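Local coordinates for type II restriction enzyme ngomi (Neisseria gonorrhoeae, PDB 1FIU), which cleaves double-stranded DNA after the first G of 5'-GCCGGC-3', working as a magnesium-dependent homotetrameric type II restriction endonuclease, at residues R10-K15 / E70-E75; V29-D34 / C186-R191; D91-Q96 / I142-L147; Y111-A116 / N208-L213. All coordinates share one frame; numbering follows the deposited sequence.

Contact 1. Residues R10-K15 / E70-E75; sequences RIFHKK and EAICSE
Phe12 sets its CG anti to the backbone N (chi1 164°), and Ile72 has its CG2 in the corresponding place while its CG1 stands anti to the carbonyl carbon (chi1 -68°). Phe12 CG is thereby aimed along the seam, and the ring beyond it meets the CG2 branch of Ile72, with CD1 to CG2 at 3.6 Å. The two residues are also the pair whose CA atoms come nearest where helix 4-18 packs against helix 62-81. Over these short segments the helices run almost antiparallel, with their axes 9.9 Å apart. The other branch of Ile72 goes to Lys15: its CD1 rests 3.8 Å from Lys15 O and also touches CB of that lysine. One atom further round the Phe12 ring, Cys73 SG comes to the edge near its plane, 3.9 Å from CE1, a sulfur-aromatic contact. Phe76 of the same helix and Phe244 also touch this ring.

Lys15 then runs extended beyond CG to bring NZ to 2.6 Å from Glu75 OE1, closing a salt bridge. The ammonium arrives on the anti side of the carboxylate oxygen, 34° out of the carboxylate plane. A water bridges the same end: it donates to Ile72 O at 3.1 Å and accepts a weak bond from Lys15 NZ.

The seam therefore grades from an apolar inner part, reaching through Cys73 toward strand 179-187, to a charged and hydrated outer rim, where a short ion pair ties the two helices together.

Contact 2. Residues V29-D34 / C186-R191; sequences VVSNAD and CKWTIR. With MG (magnesium ion), chain Q; ACY (acetic acid), chain R; nucleotides of chain D.
Asn32 lies against the indole of Trp188, where a type I beta turn, Val30 to Ala33, packs beside the chain leaving strand 179-187 of this PDDEXK-clan nuclease. Asn32 CB sits off-centre, toward the rim of the indole, 3.7 Å from CZ2, while Ser31 O lies at the edge and takes a weak bond from Trp188 NE1 at 3.4 Å. The amide of Asn32 finds its partner outside, in Ala221 O.

Farther along, the carboxylate of Asp34 and the guanidinium of Arg191 lie nearly parallel, 13° between planes, though the side chains cross at about a right angle. Asp34 OD2 stands over one guanidinium face, 3.8 Å from NH2, a long ion pair in which no N-H points at the oxygen; its stronger salt bridge goes to Arg227. N7 of DG3 of chain D lies over the centre of the opposite face, so the guanidinium sits between a carboxylate and a base while its NE hydrogen-bonds O6 of another guanine.

Backbone and side chains of 186-191 together serve the DNA and the metal. Trp188 N points straight at OP1 of DC2 of chain D (2.7 Å, 176°), and Thr189 OG1 donates to OP2 of DG3 of chain D at 2.6 Å. Cys186 O binds the magnesium ion at 2.2 Å, in a shell shared with Asp140, and Lys187 NZ donates at 3.0 Å to O of a bound acetic acid, probably from the crystallisation liquor and itself a metal ligand.

Contact 3. Residues D91-Q96 / I142-L147; sequences DWNVKQ and IVTRNL
Trp92 pairs with Arg145 and Asn93 with Thr144 in an antiparallel two-strand ladder: strand 92-96, outermost in the chain's six-stranded mixed sheet, joins strand 141-145.

The backbone bonds come in reciprocal pairs. Asn93 and Thr144 exchange N-H and C=O, as do Lys95 and Ile142, with Thr144 N to Asn93 O at 2.9 Å. Beyond them Asn146 N adds a nearly straight bond to Asp91 O (3.0 Å, 178°). At the non-hydrogen-bonded pairs CA-H groups fill in, and Trp92 CA approaches Thr144 O to 3.4 Å.

Apolar packing divides between the two sheet faces. On the face of Trp92 and Val94, Arg145 CG, anti to its backbone N (chi1 -167°), is the atom over the six-membered ring in a CH-pi contact, 4.0 Å from the centroid and 18° off the normal. The guanidinium carries on to carbonyls of the second subunit, chiefly Val286 O. On the other face, Lys95 and Ile142 run side by side, pointing the same way.

Side-chain polar contacts gather at the Asp91 end. Asn93 ND2 gives a weak bond to Asn146 OD1 at 3.3 Å, and the two side chains cross at about a right angle. Asp91 OD2 lies close to that same oxygen without bonding to it, both being acceptors.

One water stitches the ends of the strands: it accepts from Asp91 N and Arg145 NE and donates to Asn146 O at 2.8 Å.

Contact 4. Residues Y111-A116 / N208-L213; sequences YAHLTA and NRKGRL
His113 NE2 and Asn208 OD1 hold one water between them, 3.0 Å from each, and the water is the donor to Asn208 OD1. The water lies at the edge of the imidazole, in its plane, and so does Asn208 O. Asn208 ND2, at the other end of the amide, bonds back to Asn204 O in its own helix.

The same imidazole receives Lys210 over a face. Lys210 CE lies above the ring centre, 3.6 Å from the centroid and only 5° off the normal, a CH-pi contact. The extended lysine chain comes in over the CE1-ND1 side, with CG 3.7 Å from CE1, and carries CE to the centre. His113 CG sits between the backbone N and the carbonyl carbon (chi1 55°), which sets the ring out toward Lys210, and chi2 turns its face.

All this happens where the chain enters helix 113-121 and meets the loop that joins helix 197-208 to strand 215-220, at a junction between subunits of the tetramer. Lys210 NZ goes on to a salt bridge with Glu126 of the third subunit and a hydrogen bond to Gly271 O of the second subunit. Glu126 of the third subunit packs on His113 as well.

Tyr111 packs on the start of segment 208-213 and reaches Leu213 at its end. Its ring leans obliquely against the backbone of Asn208 and Arg209, CE2 lying 3.7 Å from Arg209 CA. The phenol OH, hydrogen-bonded to Leu205 O, touches Arg209 CB at 3.6 Å and Leu213 CD1 at 3.9 Å.

Contacts 1 and 2 touch beside the metal site: Cys73 CB of contact 1 lies 3.9 Å from Cys186 SG of contact 2, putting helix 62-81 against a residue whose carbonyl binds magnesium, with the Cys73 side chain about 10 Å from a magnesium ion. The same helix reaches contact 3, where Glu70 OE1 and Gln96 NE2, 2.9 Å apart, probably form a hydrogen bond. Contacts 2 and 3 share the sheet through the adjacent strands 179-187 and 141-145, yet their nearest atoms stay about 8 Å apart; Asp140, the other protein ligand of the metal, lies just before 142-147. Contact 4 stands about 9 Å from contact 3 at the nearest atoms, away from the metal site and among subunit contacts.

Contact 1. Residues R10-K15 / E70-E75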
# COMPACT_ATOMS: atom_id res chain seq x y z
N ARG I 10 -23.20 -18.42 24.29
CA ARG I 10 -24.23 -17.98 25.23
C ARG I 10 -23.61 -17.35 26.46
O ARG I 10 -24.12 -16.37 26.99
CB ARG I 10 -25.14 -19.16 25.60
CG ARG I 10 -25.87 -19.67 24.37
CD ARG I 10 -26.87 -20.80 24.64
NE ARG I 10 -27.47 -21.24 23.39
CZ ARG I 10 -28.53 -22.04 23.30
NH1 ARG I 10 -29.12 -22.49 24.40
NH2 ARG I 10 -29.00 -22.40 22.11
N ILE I 11 -22.50 -17.90 26.92
CA ILE I 11 -21.81 -17.35 28.08
C ILE I 11 -21.32 -15.94 27.75
O ILE I 11 -21.37 -15.05 28.59
CB ILE I 11 -20.61 -18.26 28.47
CG1 ILE I 11 -21.14 -19.57 29.07
CG2 ILE I 11 -19.67 -17.54 29.42
CD1 ILE I 11 -20.08 -20.64 29.29
N PHE I 12 -20.85 -15.75 26.53
CA PHE I 12 -20.37 -14.45 26.05
C PHE I 12 -21.54 -13.43 26.14
O PHE I 12 -21.39 -12.34 26.69
CB PHE I 12 -19.86 -14.66 24.61
CG PHE I 12 -19.68 -13.40 23.80
CD1 PHE I 12 -18.59 -12.56 24.00
CD2 PHE I 12 -20.57 -13.10 22.78
CE1 PHE I 12 -18.38 -11.44 23.19
CE2 PHE I 12 -20.38 -11.98 21.95
CZ PHE I 12 -19.28 -11.15 22.17
N HIS I 13 -22.70 -13.81 25.61
CA HIS I 13 -23.85 -12.90 25.66
C HIS I 13 -24.28 -12.62 27.10
O HIS I 13 -24.61 -11.48 27.46
CB HIS I 13 -25.02 -13.49 24.88
CG HIS I 13 -24.83 -13.44 23.40
ND1 HIS I 13 -25.49 -14.29 22.53
CD2 HIS I 13 -24.07 -12.62 22.63
CE1 HIS I 13 -25.14 -14.00 21.29
NE2 HIS I 13 -24.28 -12.99 21.32
N LYS I 14 -24.26 -13.66 27.93
CA LYS I 14 -24.66 -13.50 29.32
C LYS I 14 -23.79 -12.51 30.08
O LYS I 14 -24.28 -11.76 30.92
CB LYS I 14 -24.67 -14.86 30.03
CG LYS I 14 -25.27 -14.84 31.42
CD LYS I 14 -25.41 -16.26 31.97
CE LYS I 14 -26.06 -16.27 33.35
NZ LYS I 14 -25.18 -15.68 34.41
N LYS I 15 -22.49 -12.48 29.79
CA LYS I 15 -21.62 -11.52 30.46
C LYS I 15 -21.99 -10.09 30.05
O LYS I 15 -21.92 -9.16 30.86
CB LYS I 15 -20.16 -11.81 30.10
CG LYS I 15 -19.66 -13.14 30.64
CD LYS I 15 -18.17 -13.33 30.27
CE LYS I 15 -17.63 -14.64 30.83
NZ LYS I 15 -16.21 -14.86 30.36
N GLU I 70 -14.15 -5.25 25.19
CA GLU I 70 -12.85 -5.82 24.88
C GLU I 70 -12.58 -6.99 25.82
O GLU I 70 -12.16 -8.06 25.40
CB GLU I 70 -11.71 -4.80 25.06
CG GLU I 70 -11.66 -3.69 24.02
CD GLU I 70 -10.55 -2.68 24.30
OE1 GLU I 70 -9.77 -2.89 25.26
OE2 GLU I 70 -10.46 -1.68 23.55
N ALA I 71 -12.80 -6.77 27.11
CA ALA I 71 -12.53 -7.81 28.10
C ALA I 71 -13.35 -9.08 27.87
O ALA I 71 -12.83 -10.19 27.89
CB ALA I 71 -12.77 -7.27 29.51
N ILE I 72 -14.65 -8.91 27.63
CA ILE I 72 -15.54 -10.04 27.41
C ILE I 72 -15.20 -10.77 26.10
O ILE I 72 -15.26 -12.00 26.03
CB ILE I 72 -17.00 -9.55 27.46
CG1 ILE I 72 -17.28 -9.13 28.92
CG2 ILE I 72 -17.94 -10.62 27.00
CD1 ILE I 72 -18.58 -8.35 29.14
N CYS I 73 -14.83 -10.01 25.06
CA CYS I 73 -14.42 -10.64 23.80
C CYS I 73 -13.16 -11.47 24.04
O CYS I 73 -13.05 -12.60 23.53
CB CYS I 73 -14.13 -9.57 22.74
SG CYS I 73 -15.64 -8.95 21.90
N SER I 74 -12.23 -10.92 24.82
CA SER I 74 -10.98 -11.62 25.13
C SER I 74 -11.22 -12.95 25.82
O SER I 74 -10.60 -13.98 25.48
CB SER I 74 -10.11 -10.75 26.02
OG SER I 74 -8.81 -11.30 26.13
N GLU I 75 -12.12 -12.94 26.81
CA GLU I 75 -12.43 -14.15 27.56
C GLU I 75 -13.06 -15.22 26.68
O GLU I 75 -12.74 -16.39 26.82
CB GLU I 75 -13.34 -13.81 28.74
CG GLU I 75 -12.65 -12.92 29.74
CD GLU I 75 -13.53 -12.51 30.89
OE1 GLU I 75 -14.76 -12.74 30.83
OE2 GLU I 75 -12.98 -11.95 31.87
O HOH W 1 -17.04 -14.22 27.14

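Contact 2. Residues V29-D34 / C186-R191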
# COMPACT_ATOMS: atom_id res chain seq x y z
N VAL I 29 -34.51 2.56 24.61
CA VAL I 29 -33.35 2.46 23.70
C VAL I 29 -32.34 1.41 24.17
O VAL I 29 -31.86 1.48 25.31
CB VAL I 29 -32.58 3.80 23.62
CG1 VAL I 29 -31.50 3.69 22.54
CG2 VAL I 29 -33.54 4.97 23.31
N VAL I 30 -32.02 0.46 23.30
CA VAL I 30 -31.05 -0.58 23.65
C VAL I 30 -29.66 0.05 23.55
O VAL I 30 -29.40 0.88 22.68
CB VAL I 30 -31.23 -1.81 22.75
CG1 VAL I 30 -30.14 -2.85 23.01
CG2 VAL I 30 -32.60 -2.41 23.06
N SER I 31 -28.77 -0.33 24.47
CA SER I 31 -27.46 0.28 24.59
C SER I 31 -26.45 0.22 23.45
O SER I 31 -25.42 0.89 23.53
CB SER I 31 -26.78 -0.19 25.88
OG SER I 31 -26.61 -1.58 25.82
N ASN I 32 -26.71 -0.57 22.42
CA ASN I 32 -25.79 -0.55 21.29
C ASN I 32 -26.48 0.13 20.09
O ASN I 32 -25.95 0.15 18.98
CB ASN I 32 -25.27 -1.96 20.93
CG ASN I 32 -26.36 -2.90 20.53
OD1 ASN I 32 -27.50 -2.77 20.98
ND2 ASN I 32 -26.03 -3.88 19.69
N ALA I 33 -27.67 0.69 20.34
CA ALA I 33 -28.41 1.39 19.28
C ALA I 33 -28.07 2.88 19.22
O ALA I 33 -27.54 3.46 20.15
CB ALA I 33 -29.92 1.24 19.51
N ASP I 34 -28.40 3.48 18.08
CA ASP I 34 -28.24 4.91 17.87
C ASP I 34 -29.72 5.33 17.88
O ASP I 34 -30.42 5.12 16.91
CB ASP I 34 -27.61 5.18 16.49
CG ASP I 34 -27.63 6.66 16.11
OD1 ASP I 34 -28.17 7.47 16.88
OD2 ASP I 34 -27.11 7.00 15.03
N CYS I 186 -11.73 -4.38 18.65
CA CYS I 186 -13.14 -4.43 19.08
C CYS I 186 -13.79 -3.06 18.94
O CYS I 186 -13.16 -2.03 19.20
CB CYS I 186 -13.24 -4.83 20.56
SG CYS I 186 -12.58 -6.45 20.96
N LYS I 187 -15.06 -3.05 18.54
CA LYS I 187 -15.81 -1.80 18.44
C LYS I 187 -17.23 -2.11 18.94
O LYS I 187 -17.96 -2.85 18.29
CB LYS I 187 -15.84 -1.31 17.00
CG LYS I 187 -14.43 -0.95 16.51
CD LYS I 187 -14.43 -0.27 15.14
CE LYS I 187 -13.01 0.22 14.77
NZ LYS I 187 -12.49 1.17 15.81
N TRP I 188 -17.60 -1.57 20.10
CA TRP I 188 -18.93 -1.84 20.68
C TRP I 188 -19.98 -1.34 19.69
O TRP I 188 -20.97 -2.04 19.39
CB TRP I 188 -19.03 -1.13 22.03
CG TRP I 188 -20.41 -1.18 22.66
CD1 TRP I 188 -21.19 -0.11 22.99
CD2 TRP I 188 -21.17 -2.35 23.00
NE1 TRP I 188 -22.39 -0.54 23.51
CE2 TRP I 188 -22.41 -1.91 23.53
CE3 TRP I 188 -20.93 -3.73 22.90
CZ2 TRP I 188 -23.40 -2.80 23.96
CZ3 TRP I 188 -21.91 -4.62 23.32
CH2 TRP I 188 -23.14 -4.14 23.85
N THR I 189 -19.78 -0.12 19.20
CA THR I 189 -20.64 0.45 18.15
C THR I 189 -19.71 1.09 17.13
O THR I 189 -18.52 1.29 17.39
CB THR I 189 -21.58 1.55 18.67
OG1 THR I 189 -20.81 2.64 19.17
CG2 THR I 189 -22.50 0.99 19.77
N ILE I 190 -20.27 1.49 15.99
CA ILE I 190 -19.48 2.10 14.93
C ILE I 190 -20.06 3.43 14.42
O ILE I 190 -21.28 3.62 14.44
CB ILE I 190 -19.44 1.13 13.70
CG1 ILE I 190 -18.56 -0.09 14.01
CG2 ILE I 190 -18.99 1.90 12.42
CD1 ILE I 190 -18.64 -1.18 12.91
N ARG I 191 -19.17 4.36 14.06
CA ARG I 191 -19.54 5.56 13.31
C ARG I 191 -18.52 5.38 12.17
O ARG I 191 -17.35 5.00 12.42
CB ARG I 191 -19.32 6.88 14.04
CG ARG I 191 -20.36 7.14 15.14
CD ARG I 191 -21.77 7.16 14.60
NE ARG I 191 -22.72 7.48 15.67
CZ ARG I 191 -23.33 6.59 16.46
NH1 ARG I 191 -23.12 5.28 16.33
NH2 ARG I 191 -24.15 7.04 17.41
MG MG Q . -11.37 -0.77 19.54
C ACY R . -9.48 -0.53 17.07
O ACY R . -10.76 -0.73 17.32
OXT ACY R . -8.58 -0.40 17.92
CH3 ACY R . -9.09 -0.46 15.60
P DC D 2 -15.42 1.41 21.31
OP1 DC D 2 -15.93 0.05 21.53
OP2 DC D 2 -14.88 1.80 19.98
O5' DC D 2 -16.58 2.45 21.64
C5' DC D 2 -17.24 2.38 22.88
C4' DC D 2 -18.28 3.48 23.00
O4' DC D 2 -17.65 4.77 22.99
C3' DC D 2 -19.37 3.50 21.92
O3' DC D 2 -20.63 3.47 22.65
C2' DC D 2 -19.03 4.73 21.08
C1' DC D 2 -18.27 5.63 22.04
N1 DC D 2 -17.20 6.43 21.40
C2 DC D 2 -17.30 7.83 21.39
O2 DC D 2 -18.26 8.38 22.01
N3 DC D 2 -16.35 8.56 20.73
C4 DC D 2 -15.32 7.94 20.12
N4 DC D 2 -14.40 8.69 19.46
C5 DC D 2 -15.17 6.52 20.17
C6 DC D 2 -16.13 5.80 20.80
P DG D 3 -21.94 4.28 22.15
OP1 DG D 3 -22.95 3.84 23.13
OP2 DG D 3 -22.23 4.13 20.69
O5' DG D 3 -21.60 5.81 22.38
C5' DG D 3 -21.67 6.41 23.67
C4' DG D 3 -22.51 7.66 23.60
O4' DG D 3 -21.85 8.66 22.79
C3' DG D 3 -23.89 7.46 22.97
O3' DG D 3 -24.82 8.27 23.69
C2' DG D 3 -23.69 7.87 21.52
C1' DG D 3 -22.54 8.87 21.57
N9 DG D 3 -21.58 8.69 20.48
C8 DG D 3 -21.26 7.51 19.85
N7 DG D 3 -20.37 7.66 18.90
C5 DG D 3 -20.06 9.01 18.93
C6 DG D 3 -19.15 9.77 18.14
O6 DG D 3 -18.38 9.37 17.27
N1 DG D 3 -19.18 11.12 18.48
C2 DG D 3 -19.97 11.67 19.48
N2 DG D 3 -19.86 13.00 19.68
N3 DG D 3 -20.80 10.97 20.23
C4 DG D 3 -20.81 9.66 19.90
O HOH W 2 -25.83 6.13 19.65
O HOH W 3 -12.69 0.82 18.91
O HOH W 4 -12.10 -1.02 21.63

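Contact 3. Residues D91-Q96 / I142-L147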
# COMPACT_ATOMS: atom_id res chain seq x y z
N ASP I 91 1.53 -22.96 22.74
CA ASP I 91 1.45 -22.40 24.08
C ASP I 91 0.91 -20.99 23.79
O ASP I 91 1.67 -20.07 23.56
CB ASP I 91 2.86 -22.33 24.69
CG ASP I 91 2.87 -21.74 26.08
OD1 ASP I 91 1.79 -21.42 26.62
OD2 ASP I 91 3.98 -21.59 26.64
N TRP I 92 -0.42 -20.86 23.80
CA TRP I 92 -1.08 -19.60 23.44
C TRP I 92 -1.47 -18.69 24.59
O TRP I 92 -1.83 -19.17 25.66
CB TRP I 92 -2.35 -19.90 22.62
CG TRP I 92 -2.16 -20.82 21.45
CD1 TRP I 92 -2.41 -22.16 21.41
CD2 TRP I 92 -1.66 -20.46 20.16
NE1 TRP I 92 -2.11 -22.66 20.16
CE2 TRP I 92 -1.64 -21.64 19.37
CE3 TRP I 92 -1.23 -19.25 19.58
CZ2 TRP I 92 -1.21 -21.66 18.04
CZ3 TRP I 92 -0.80 -19.27 18.25
CH2 TRP I 92 -0.79 -20.46 17.50
N ASN I 93 -1.39 -17.38 24.36
CA ASN I 93 -1.81 -16.42 25.36
C ASN I 93 -2.78 -15.47 24.68
O ASN I 93 -2.57 -15.09 23.53
CB ASN I 93 -0.62 -15.64 25.90
CG ASN I 93 0.44 -16.55 26.49
OD1 ASN I 93 0.16 -17.32 27.43
ND2 ASN I 93 1.65 -16.48 25.95
N VAL I 94 -3.83 -15.10 25.39
CA VAL I 94 -4.80 -14.16 24.82
C VAL I 94 -4.94 -13.04 25.82
O VAL I 94 -5.16 -13.28 27.00
CB VAL I 94 -6.19 -14.82 24.65
CG1 VAL I 94 -7.19 -13.79 24.05
CG2 VAL I 94 -6.10 -16.03 23.78
N LYS I 95 -4.79 -11.80 25.38
CA LYS I 95 -4.94 -10.73 26.34
C LYS I 95 -5.38 -9.39 25.81
O LYS I 95 -5.10 -8.99 24.67
CB LYS I 95 -3.66 -10.53 27.15
CG LYS I 95 -2.55 -9.82 26.41
CD LYS I 95 -1.41 -9.46 27.34
CE LYS I 95 -0.32 -8.71 26.58
NZ LYS I 95 0.90 -8.47 27.41
N GLN I 96 -6.12 -8.70 26.68
CA GLN I 96 -6.60 -7.38 26.39
C GLN I 96 -5.37 -6.53 26.65
O GLN I 96 -4.75 -6.61 27.72
CB GLN I 96 -7.75 -7.04 27.34
CG GLN I 96 -8.19 -5.63 27.22
CD GLN I 96 -9.33 -5.28 28.16
OE1 GLN I 96 -9.56 -5.95 29.17
NE2 GLN I 96 -10.04 -4.22 27.82
N ILE I 142 -4.67 -9.14 21.80
CA ILE I 142 -3.71 -9.86 21.00
C ILE I 142 -3.69 -11.31 21.42
O ILE I 142 -4.02 -11.65 22.57
CB ILE I 142 -2.24 -9.30 21.12
CG1 ILE I 142 -1.76 -9.35 22.57
CG2 ILE I 142 -2.15 -7.92 20.50
CD1 ILE I 142 -0.30 -8.86 22.76
N VAL I 143 -3.37 -12.18 20.46
CA VAL I 143 -3.16 -13.60 20.73
C VAL I 143 -1.69 -13.80 20.36
O VAL I 143 -1.25 -13.33 19.32
CB VAL I 143 -4.01 -14.53 19.85
CG1 VAL I 143 -3.77 -16.01 20.25
CG2 VAL I 143 -5.49 -14.19 20.03
N THR I 144 -0.93 -14.46 21.24
CA THR I 144 0.49 -14.69 20.98
C THR I 144 0.84 -16.16 21.17
O THR I 144 0.11 -16.90 21.85
CB THR I 144 1.37 -13.84 21.92
OG1 THR I 144 1.10 -14.20 23.28
CG2 THR I 144 1.04 -12.35 21.75
N ARG I 145 1.94 -16.58 20.55
CA ARG I 145 2.42 -17.97 20.64
C ARG I 145 3.82 -17.96 21.24
O ARG I 145 4.71 -17.30 20.72
CB ARG I 145 2.51 -18.63 19.25
CG ARG I 145 2.70 -20.15 19.34
CD ARG I 145 2.85 -20.80 17.99
NE ARG I 145 3.05 -22.24 18.12
CZ ARG I 145 3.04 -23.10 17.11
NH1 ARG I 145 2.85 -22.65 15.87
NH2 ARG I 145 3.22 -24.40 17.32
N ASN I 146 4.00 -18.69 22.33
CA ASN I 146 5.31 -18.80 22.95
C ASN I 146 6.17 -19.75 22.13
O ASN I 146 5.66 -20.61 21.41
CB ASN I 146 5.16 -19.34 24.38
CG ASN I 146 4.67 -18.28 25.34
OD1 ASN I 146 4.10 -18.59 26.39
ND2 ASN I 146 4.90 -17.01 25.00
N LEU I 147 7.48 -19.59 22.23
CA LEU I 147 8.40 -20.40 21.45
C LEU I 147 8.50 -21.82 21.98
O LEU I 147 8.05 -22.11 23.08
CB LEU I 147 9.75 -19.71 21.41
CG LEU I 147 9.63 -18.25 20.95
CD1 LEU I 147 11.02 -17.67 20.82
CD2 LEU I 147 8.90 -18.14 19.59
O HOH W 5 3.89 -22.80 21.02
O HOH W 6 6.44 -22.93 24.97
O HOH W 7 2.94 -17.20 28.57

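Contact 4. Residues Y111-A116 / N208-L213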
# COMPACT_ATOMS: atom_id res chain seq x y z
N TYR I 111 7.66 -7.63 15.06
CA TYR I 111 7.72 -6.18 15.19
C TYR I 111 8.76 -5.69 16.21
O TYR I 111 8.77 -4.50 16.58
CB TYR I 111 6.34 -5.64 15.59
CG TYR I 111 5.25 -6.02 14.59
CD1 TYR I 111 4.45 -7.14 14.80
CD2 TYR I 111 5.12 -5.32 13.40
CE1 TYR I 111 3.54 -7.57 13.81
CE2 TYR I 111 4.21 -5.75 12.39
CZ TYR I 111 3.43 -6.86 12.62
OH TYR I 111 2.59 -7.32 11.64
N ALA I 112 9.65 -6.58 16.63
CA ALA I 112 10.66 -6.21 17.64
C ALA I 112 11.56 -5.06 17.21
O ALA I 112 12.06 -4.32 18.06
CB ALA I 112 11.49 -7.44 17.99
N HIS I 113 11.78 -4.90 15.91
CA HIS I 113 12.63 -3.81 15.43
C HIS I 113 12.05 -2.42 15.65
O HIS I 113 12.77 -1.44 15.50
CB HIS I 113 12.92 -3.97 13.93
CG HIS I 113 11.69 -4.07 13.09
ND1 HIS I 113 10.85 -5.16 13.16
CD2 HIS I 113 11.16 -3.24 12.15
CE1 HIS I 113 9.85 -5.00 12.31
NE2 HIS I 113 10.02 -3.86 11.68
N LEU I 114 10.77 -2.31 15.99
CA LEU I 114 10.20 -1.00 16.21
C LEU I 114 10.83 -0.35 17.45
O LEU I 114 10.90 0.88 17.55
CB LEU I 114 8.68 -1.09 16.35
CG LEU I 114 7.96 -1.52 15.06
CD1 LEU I 114 6.47 -1.44 15.30
CD2 LEU I 114 8.36 -0.65 13.88
N THR I 115 11.33 -1.17 18.38
CA THR I 115 12.00 -0.62 19.57
C THR I 115 13.26 0.12 19.13
O THR I 115 13.56 1.23 19.61
CB THR I 115 12.43 -1.72 20.58
OG1 THR I 115 11.27 -2.34 21.15
CG2 THR I 115 13.26 -1.12 21.72
N ALA I 116 14.03 -0.48 18.22
CA ALA I 116 15.25 0.15 17.75
C ALA I 116 14.94 1.44 16.99
O ALA I 116 15.64 2.46 17.15
CB ALA I 116 16.04 -0.81 16.88
N ASN I 208 5.00 -3.13 8.30
CA ASN I 208 6.19 -3.24 9.15
C ASN I 208 6.61 -4.63 9.60
O ASN I 208 7.55 -4.79 10.38
CB ASN I 208 5.98 -2.34 10.39
CG ASN I 208 5.96 -0.88 10.03
OD1 ASN I 208 6.99 -0.32 9.66
ND2 ASN I 208 4.78 -0.27 10.06
N ARG I 209 5.92 -5.66 9.12
CA ARG I 209 6.22 -7.01 9.57
C ARG I 209 7.49 -7.66 9.05
O ARG I 209 7.94 -7.39 7.94
CB ARG I 209 5.09 -7.97 9.19
CG ARG I 209 5.12 -8.35 7.70
CD ARG I 209 3.90 -9.21 7.29
NE ARG I 209 4.07 -9.78 5.96
CZ ARG I 209 3.86 -9.14 4.80
NH1 ARG I 209 3.45 -7.88 4.77
NH2 ARG I 209 4.09 -9.78 3.64
N LYS I 210 8.05 -8.52 9.89
CA LYS I 210 9.18 -9.36 9.50
C LYS I 210 8.64 -10.73 9.89
O LYS I 210 8.59 -11.07 11.08
CB LYS I 210 10.45 -9.00 10.28
CG LYS I 210 10.96 -7.63 9.90
CD LYS I 210 12.33 -7.39 10.54
CE LYS I 210 12.85 -6.04 10.16
NZ LYS I 210 14.23 -5.82 10.78
N GLY I 211 8.21 -11.50 8.91
CA GLY I 211 7.62 -12.80 9.18
C GLY I 211 6.16 -12.81 8.70
O GLY I 211 5.76 -11.85 8.03
N ARG I 212 5.40 -13.87 9.01
CA ARG I 212 4.01 -13.96 8.55
C ARG I 212 3.11 -12.95 9.26
O ARG I 212 3.21 -12.74 10.45
CB ARG I 212 3.42 -15.37 8.75
CG ARG I 212 2.05 -15.55 7.99
CD ARG I 212 1.37 -16.92 8.20
NE ARG I 212 0.09 -16.98 7.49
CZ ARG I 212 -0.75 -18.01 7.48
NH1 ARG I 212 -0.48 -19.13 8.15
NH2 ARG I 212 -1.89 -17.93 6.78
N LEU I 213 2.23 -12.33 8.49
CA LEU I 213 1.31 -11.36 9.05
C LEU I 213 0.37 -12.04 10.02
O LEU I 213 -0.09 -13.15 9.76
CB LEU I 213 0.44 -10.80 7.91
CG LEU I 213 -0.46 -9.60 8.27
CD1 LEU I 213 0.39 -8.38 8.57
CD2 LEU I 213 -1.38 -9.30 7.08
O HOH W 8 9.48 -1.95 9.37